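Local atomic coordinates of Nadp(h)-dependent ketose reductase (Bemisia argentifolii, PDB entry 1E3J), a protein that probably catalyses the NADP(H)-dependent interconversion of fructose and sorbitol, as a zinc-containing member of the alcohol dehydrogenase family. Residues A[185-199]-A[208-220]. Numbering follows the deposited sequence.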
loop_
_atom_site.group_PDB
_atom_site.type_symbol
_atom_site.label_atom_id
_atom_site.label_comp_id
_atom_site.label_asym_id
_atom_site.label_seq_id
_atom_site.Cartn_x
_atom_site.Cartn_y
_atom_site.Cartn_z
ATOM N N VAL A 185 1.754 -5.600 23.472
ATOM C CA VAL A 185 1.181 -6.944 23.566
ATOM C C VAL A 185 -0.313 -6.836 23.394
ATOM O O VAL A 185 -0.933 -7.584 22.605
ATOM C CB VAL A 185 1.499 -7.633 24.927
ATOM C CG1 VAL A 185 0.580 -8.856 25.137
ATOM C CG2 VAL A 185 2.967 -8.088 24.954
ATOM N N LEU A 186 -0.898 -5.908 24.135
ATOM C CA LEU A 186 -2.337 -5.659 24.072
ATOM C C LEU A 186 -2.798 -5.299 22.630
ATOM O O LEU A 186 -3.742 -5.907 22.107
ATOM C CB LEU A 186 -2.708 -4.525 25.046
ATOM C CG LEU A 186 -2.554 -4.878 26.556
ATOM C CD1 LEU A 186 -2.677 -3.635 27.404
ATOM C CD2 LEU A 186 -3.655 -5.868 26.944
ATOM N N ALA A 187 -2.122 -4.340 21.991
ATOM C CA ALA A 187 -2.497 -3.934 20.641
ATOM C C ALA A 187 -2.310 -5.094 19.648
ATOM O O ALA A 187 -3.184 -5.379 18.858
ATOM C CB ALA A 187 -1.661 -2.696 20.188
ATOM N N ALA A 188 -1.188 -5.786 19.736
ATOM C CA ALA A 188 -0.910 -6.875 18.829
ATOM C C ALA A 188 -1.927 -8.016 18.985
ATOM O O ALA A 188 -2.377 -8.611 17.974
ATOM C CB ALA A 188 0.505 -7.366 19.037
ATOM N N LYS A 189 -2.314 -8.311 20.223
ATOM C CA LYS A 189 -3.302 -9.364 20.419
ATOM C C LYS A 189 -4.634 -8.835 19.910
ATOM O O LYS A 189 -5.396 -9.570 19.271
ATOM C CB LYS A 189 -3.438 -9.750 21.897
ATOM C CG LYS A 189 -2.222 -10.474 22.453
ATOM C CD LYS A 189 -1.966 -11.796 21.740
ATOM C CE LYS A 189 -3.218 -12.731 21.743
ATOM N NZ LYS A 189 -3.007 -13.884 20.766
ATOM N N ALA A 190 -4.934 -7.568 20.191
ATOM C CA ALA A 190 -6.185 -7.051 19.689
ATOM C C ALA A 190 -6.196 -7.107 18.142
ATOM O O ALA A 190 -7.256 -7.234 17.543
ATOM C CB ALA A 190 -6.410 -5.613 20.175
ATOM N N TYR A 191 -5.030 -7.054 17.490
ATOM C CA TYR A 191 -5.051 -7.116 16.038
ATOM C C TYR A 191 -5.074 -8.525 15.502
ATOM O O TYR A 191 -4.983 -8.719 14.290
ATOM C CB TYR A 191 -3.862 -6.378 15.413
ATOM C CG TYR A 191 -4.192 -4.960 15.144
ATOM C CD1 TYR A 191 -5.045 -4.627 14.071
ATOM C CD2 TYR A 191 -3.725 -3.939 15.965
ATOM C CE1 TYR A 191 -5.430 -3.313 13.825
ATOM C CE2 TYR A 191 -4.099 -2.608 15.720
ATOM C CZ TYR A 191 -4.964 -2.311 14.641
ATOM O OH TYR A 191 -5.384 -1.031 14.365
ATOM N N GLY A 192 -5.147 -9.516 16.389
ATOM C CA GLY A 192 -5.226 -10.873 15.914
ATOM C C GLY A 192 -3.903 -11.595 15.808
ATOM O O GLY A 192 -3.848 -12.717 15.306
ATOM N N ALA A 193 -2.830 -10.985 16.286
ATOM C CA ALA A 193 -1.530 -11.649 16.172
ATOM C C ALA A 193 -1.275 -12.703 17.231
ATOM O O ALA A 193 -1.948 -12.763 18.273
ATOM C CB ALA A 193 -0.410 -10.623 16.271
ATOM N N PHE A 194 -0.255 -13.511 16.961
ATOM C CA PHE A 194 0.225 -14.492 17.929
ATOM C C PHE A 194 1.405 -13.699 18.506
ATOM O O PHE A 194 2.237 -13.195 17.738
ATOM C CB PHE A 194 0.746 -15.729 17.227
ATOM C CG PHE A 194 1.353 -16.741 18.162
ATOM C CD1 PHE A 194 2.703 -16.661 18.511
ATOM C CD2 PHE A 194 0.573 -17.804 18.670
ATOM C CE1 PHE A 194 3.289 -17.634 19.358
ATOM C CE2 PHE A 194 1.126 -18.774 19.501
ATOM C CZ PHE A 194 2.494 -18.696 19.852
ATOM N N VAL A 195 1.478 -13.582 19.830
ATOM C CA VAL A 195 2.520 -12.805 20.467
ATOM C C VAL A 195 3.467 -13.535 21.439
ATOM O O VAL A 195 3.037 -14.314 22.294
ATOM C CB VAL A 195 1.886 -11.645 21.245
ATOM C CG1 VAL A 195 2.975 -10.837 21.899
ATOM C CG2 VAL A 195 1.041 -10.737 20.290
ATOM N N VAL A 196 4.757 -13.247 21.308
ATOM C CA VAL A 196 5.768 -13.786 22.186
ATOM C C VAL A 196 6.347 -12.544 22.850
ATOM O O VAL A 196 6.636 -11.562 22.182
ATOM C CB VAL A 196 6.916 -14.475 21.427
ATOM C CG1 VAL A 196 8.028 -14.832 22.396
ATOM C CG2 VAL A 196 6.438 -15.714 20.785
ATOM N N CYS A 197 6.515 -12.598 24.158
ATOM C CA CYS A 197 7.038 -11.482 24.887
ATOM C C CYS A 197 8.243 -11.914 25.686
ATOM O O CYS A 197 8.190 -12.886 26.428
ATOM C CB CYS A 197 5.989 -10.920 25.815
ATOM S SG CYS A 197 6.596 -9.427 26.601
ATOM N N THR A 198 9.313 -11.154 25.539
ATOM C CA THR A 198 10.616 -11.403 26.167
ATOM C C THR A 198 10.988 -10.272 27.111
ATOM O O THR A 198 10.841 -9.120 26.743
ATOM C CB THR A 198 11.679 -11.437 25.058
ATOM O OG1 THR A 198 11.920 -12.793 24.674
ATOM C CG2 THR A 198 12.930 -10.745 25.470
ATOM N N ALA A 199 11.503 -10.585 28.293
ATOM C CA ALA A 199 11.906 -9.550 29.247
ATOM C C ALA A 199 12.800 -10.050 30.396
ATOM O O ALA A 199 12.945 -11.258 30.614
ATOM C CB ALA A 199 10.688 -8.889 29.809
ATOM N N ALA A 208 2.449 -9.478 31.194
ATOM C CA ALA A 208 2.441 -9.691 29.753
ATOM C C ALA A 208 1.511 -10.858 29.406
ATOM O O ALA A 208 0.715 -10.794 28.441
ATOM C CB ALA A 208 3.815 -9.971 29.289
ATOM N N LYS A 209 1.590 -11.917 30.208
ATOM C CA LYS A 209 0.734 -13.070 29.977
ATOM C C LYS A 209 -0.727 -12.702 30.227
ATOM O O LYS A 209 -1.620 -13.079 29.468
ATOM C CB LYS A 209 1.132 -14.238 30.874
ATOM C CG LYS A 209 0.422 -15.512 30.488
ATOM N N ASN A 210 -0.987 -11.966 31.291
ATOM C CA ASN A 210 -2.368 -11.604 31.516
ATOM C C ASN A 210 -2.821 -10.669 30.387
ATOM O O ASN A 210 -4.017 -10.570 30.112
ATOM C CB ASN A 210 -2.569 -10.900 32.857
ATOM C CG ASN A 210 -4.020 -10.906 33.258
ATOM O OD1 ASN A 210 -4.603 -11.986 33.410
ATOM N ND2 ASN A 210 -4.633 -9.715 33.404
ATOM N N CYS A 211 -1.864 -9.968 29.767
ATOM C CA CYS A 211 -2.184 -9.076 28.655
ATOM C C CYS A 211 -2.525 -9.909 27.421
ATOM O O CYS A 211 -3.033 -9.391 26.424
ATOM C CB CYS A 211 -1.013 -8.157 28.348
ATOM S SG CYS A 211 -0.893 -6.759 29.484
ATOM N N GLY A 212 -2.217 -11.199 27.474
ATOM C CA GLY A 212 -2.553 -12.063 26.360
ATOM C C GLY A 212 -1.374 -12.644 25.611
ATOM O O GLY A 212 -1.566 -13.367 24.642
ATOM N N ALA A 213 -0.156 -12.314 26.025
ATOM C CA ALA A 213 0.996 -12.893 25.346
ATOM C C ALA A 213 0.827 -14.444 25.317
ATOM O O ALA A 213 0.464 -15.055 26.323
ATOM C CB ALA A 213 2.266 -12.501 26.080
ATOM N N ASP A 214 1.068 -15.070 24.169
ATOM C CA ASP A 214 0.923 -16.518 24.039
ATOM C C ASP A 214 2.128 -17.261 24.604
ATOM O O ASP A 214 2.010 -18.396 25.072
ATOM C CB ASP A 214 0.739 -16.887 22.576
ATOM C CG ASP A 214 -0.464 -16.234 21.982
ATOM O OD1 ASP A 214 -1.568 -16.800 22.123
ATOM O OD2 ASP A 214 -0.327 -15.130 21.405
ATOM N N VAL A 215 3.297 -16.633 24.538
ATOM C CA VAL A 215 4.493 -17.238 25.072
ATOM C C VAL A 215 5.293 -16.127 25.743
ATOM O O VAL A 215 5.345 -15.015 25.212
ATOM C CB VAL A 215 5.378 -17.807 23.960
ATOM C CG1 VAL A 215 6.577 -18.503 24.589
ATOM C CG2 VAL A 215 4.596 -18.743 23.050
ATOM N N THR A 216 5.890 -16.406 26.902
ATOM C CA THR A 216 6.740 -15.438 27.592
ATOM C C THR A 216 8.093 -16.110 27.890
ATOM O O THR A 216 8.153 -17.308 28.098
ATOM C CB THR A 216 6.145 -14.973 28.928
ATOM O OG1 THR A 216 5.993 -16.104 29.790
ATOM C CG2 THR A 216 4.792 -14.319 28.719
ATOM N N LEU A 217 9.172 -15.340 27.911
ATOM C CA LEU A 217 10.485 -15.907 28.185
ATOM C C LEU A 217 11.329 -14.938 28.976
ATOM O O LEU A 217 11.364 -13.743 28.659
ATOM C CB LEU A 217 11.215 -16.195 26.891
ATOM C CG LEU A 217 10.532 -17.190 25.979
ATOM C CD1 LEU A 217 11.051 -17.015 24.578
ATOM C CD2 LEU A 217 10.774 -18.600 26.506
ATOM N N VAL A 218 11.991 -15.439 30.015
ATOM C CA VAL A 218 12.867 -14.586 30.796
ATOM C C VAL A 218 14.133 -14.514 29.953
ATOM O O VAL A 218 14.718 -15.534 29.608
ATOM C CB VAL A 218 13.163 -15.171 32.180
ATOM C CG1 VAL A 218 14.074 -14.229 32.966
ATOM C CG2 VAL A 218 11.862 -15.343 32.940
ATOM N N VAL A 219 14.527 -13.298 29.584
ATOM C CA VAL A 219 15.696 -13.093 28.749
ATOM C C VAL A 219 16.444 -11.855 29.202
ATOM O O VAL A 219 15.850 -10.807 29.419
ATOM C CB VAL A 219 15.249 -12.916 27.284
ATOM C CG1 VAL A 219 16.403 -12.470 26.407
ATOM C CG2 VAL A 219 14.664 -14.219 26.787
ATOM N N ASP A 220 17.749 -11.979 29.364
ATOM C CA ASP A 220 18.570 -10.850 29.764
ATOM C C ASP A 220 19.874 -10.966 28.995
ATOM O O ASP A 220 20.773 -11.697 29.385
ATOM C CB ASP A 220 18.863 -10.858 31.264
ATOM C CG ASP A 220 19.701 -9.669 31.672
ATOM O OD1 ASP A 220 20.435 -9.172 30.782
ATOM O OD2 ASP A 220 19.646 -9.233 32.855
#
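Asp214 turns its carboxylate across the start of strand 194-199, where one oxygen takes two bonds. Lys189 NZ reaches Asp214 OD2 on its syn lone pair at 3.0 Å, forming a salt bridge. The backbone N of Val195 meets the same oxygen on the anti side, 2.9 Å from Asp214 OD2 and nearly straight (171°). The lysine chain gets there by bending at chi2 and chi3, which lays its CD and CE along the carbonyl O of Gly212. Lys189 NZ also donates to Ala193 O, so the ammonium links Asp214 to the turn that follows its own helix.

The Phe194 ring stacks on Asp214, its plane only 7° from that of the carboxylate. Asp214 CB sits over one ring face, toward the rim, in a CH-pi contact 3.9 Å from the Phe194 ring centroid. Val215 CG2 approaches the same ring obliquely at CZ.

Beyond this point strands 194-199 and 215-218 run parallel. They are joined by helix 202-210 in a beta-alpha-beta unit of the Rossmann-type nucleotide-binding fold, and 215-218 is the outermost strand within the chain. Val195 O accepts from both Asp214 N and Val215 N. The ladder continues through Cys197 and Ala199.

Val196 and Val215 lie side by side on one sheet face, pointing the same way, with helix 226-236 packed against Val215 and Leu217. Thr198 CG2 meets Val219 CB at 3.7 Å; the buried Thr198 OG1 has no polar partner in the model. On the other face, the Cys197 torsion sets SG anti to the backbone N (chi1 -174°), which brings it to Ala208 CB at 3.9 Å. Val185 CG1 touches both Cys211 CB and Ala213 N, with Ala213 CB a little farther off, and Leu186 CD2 lies against Cys211 CB at 3.8 Å.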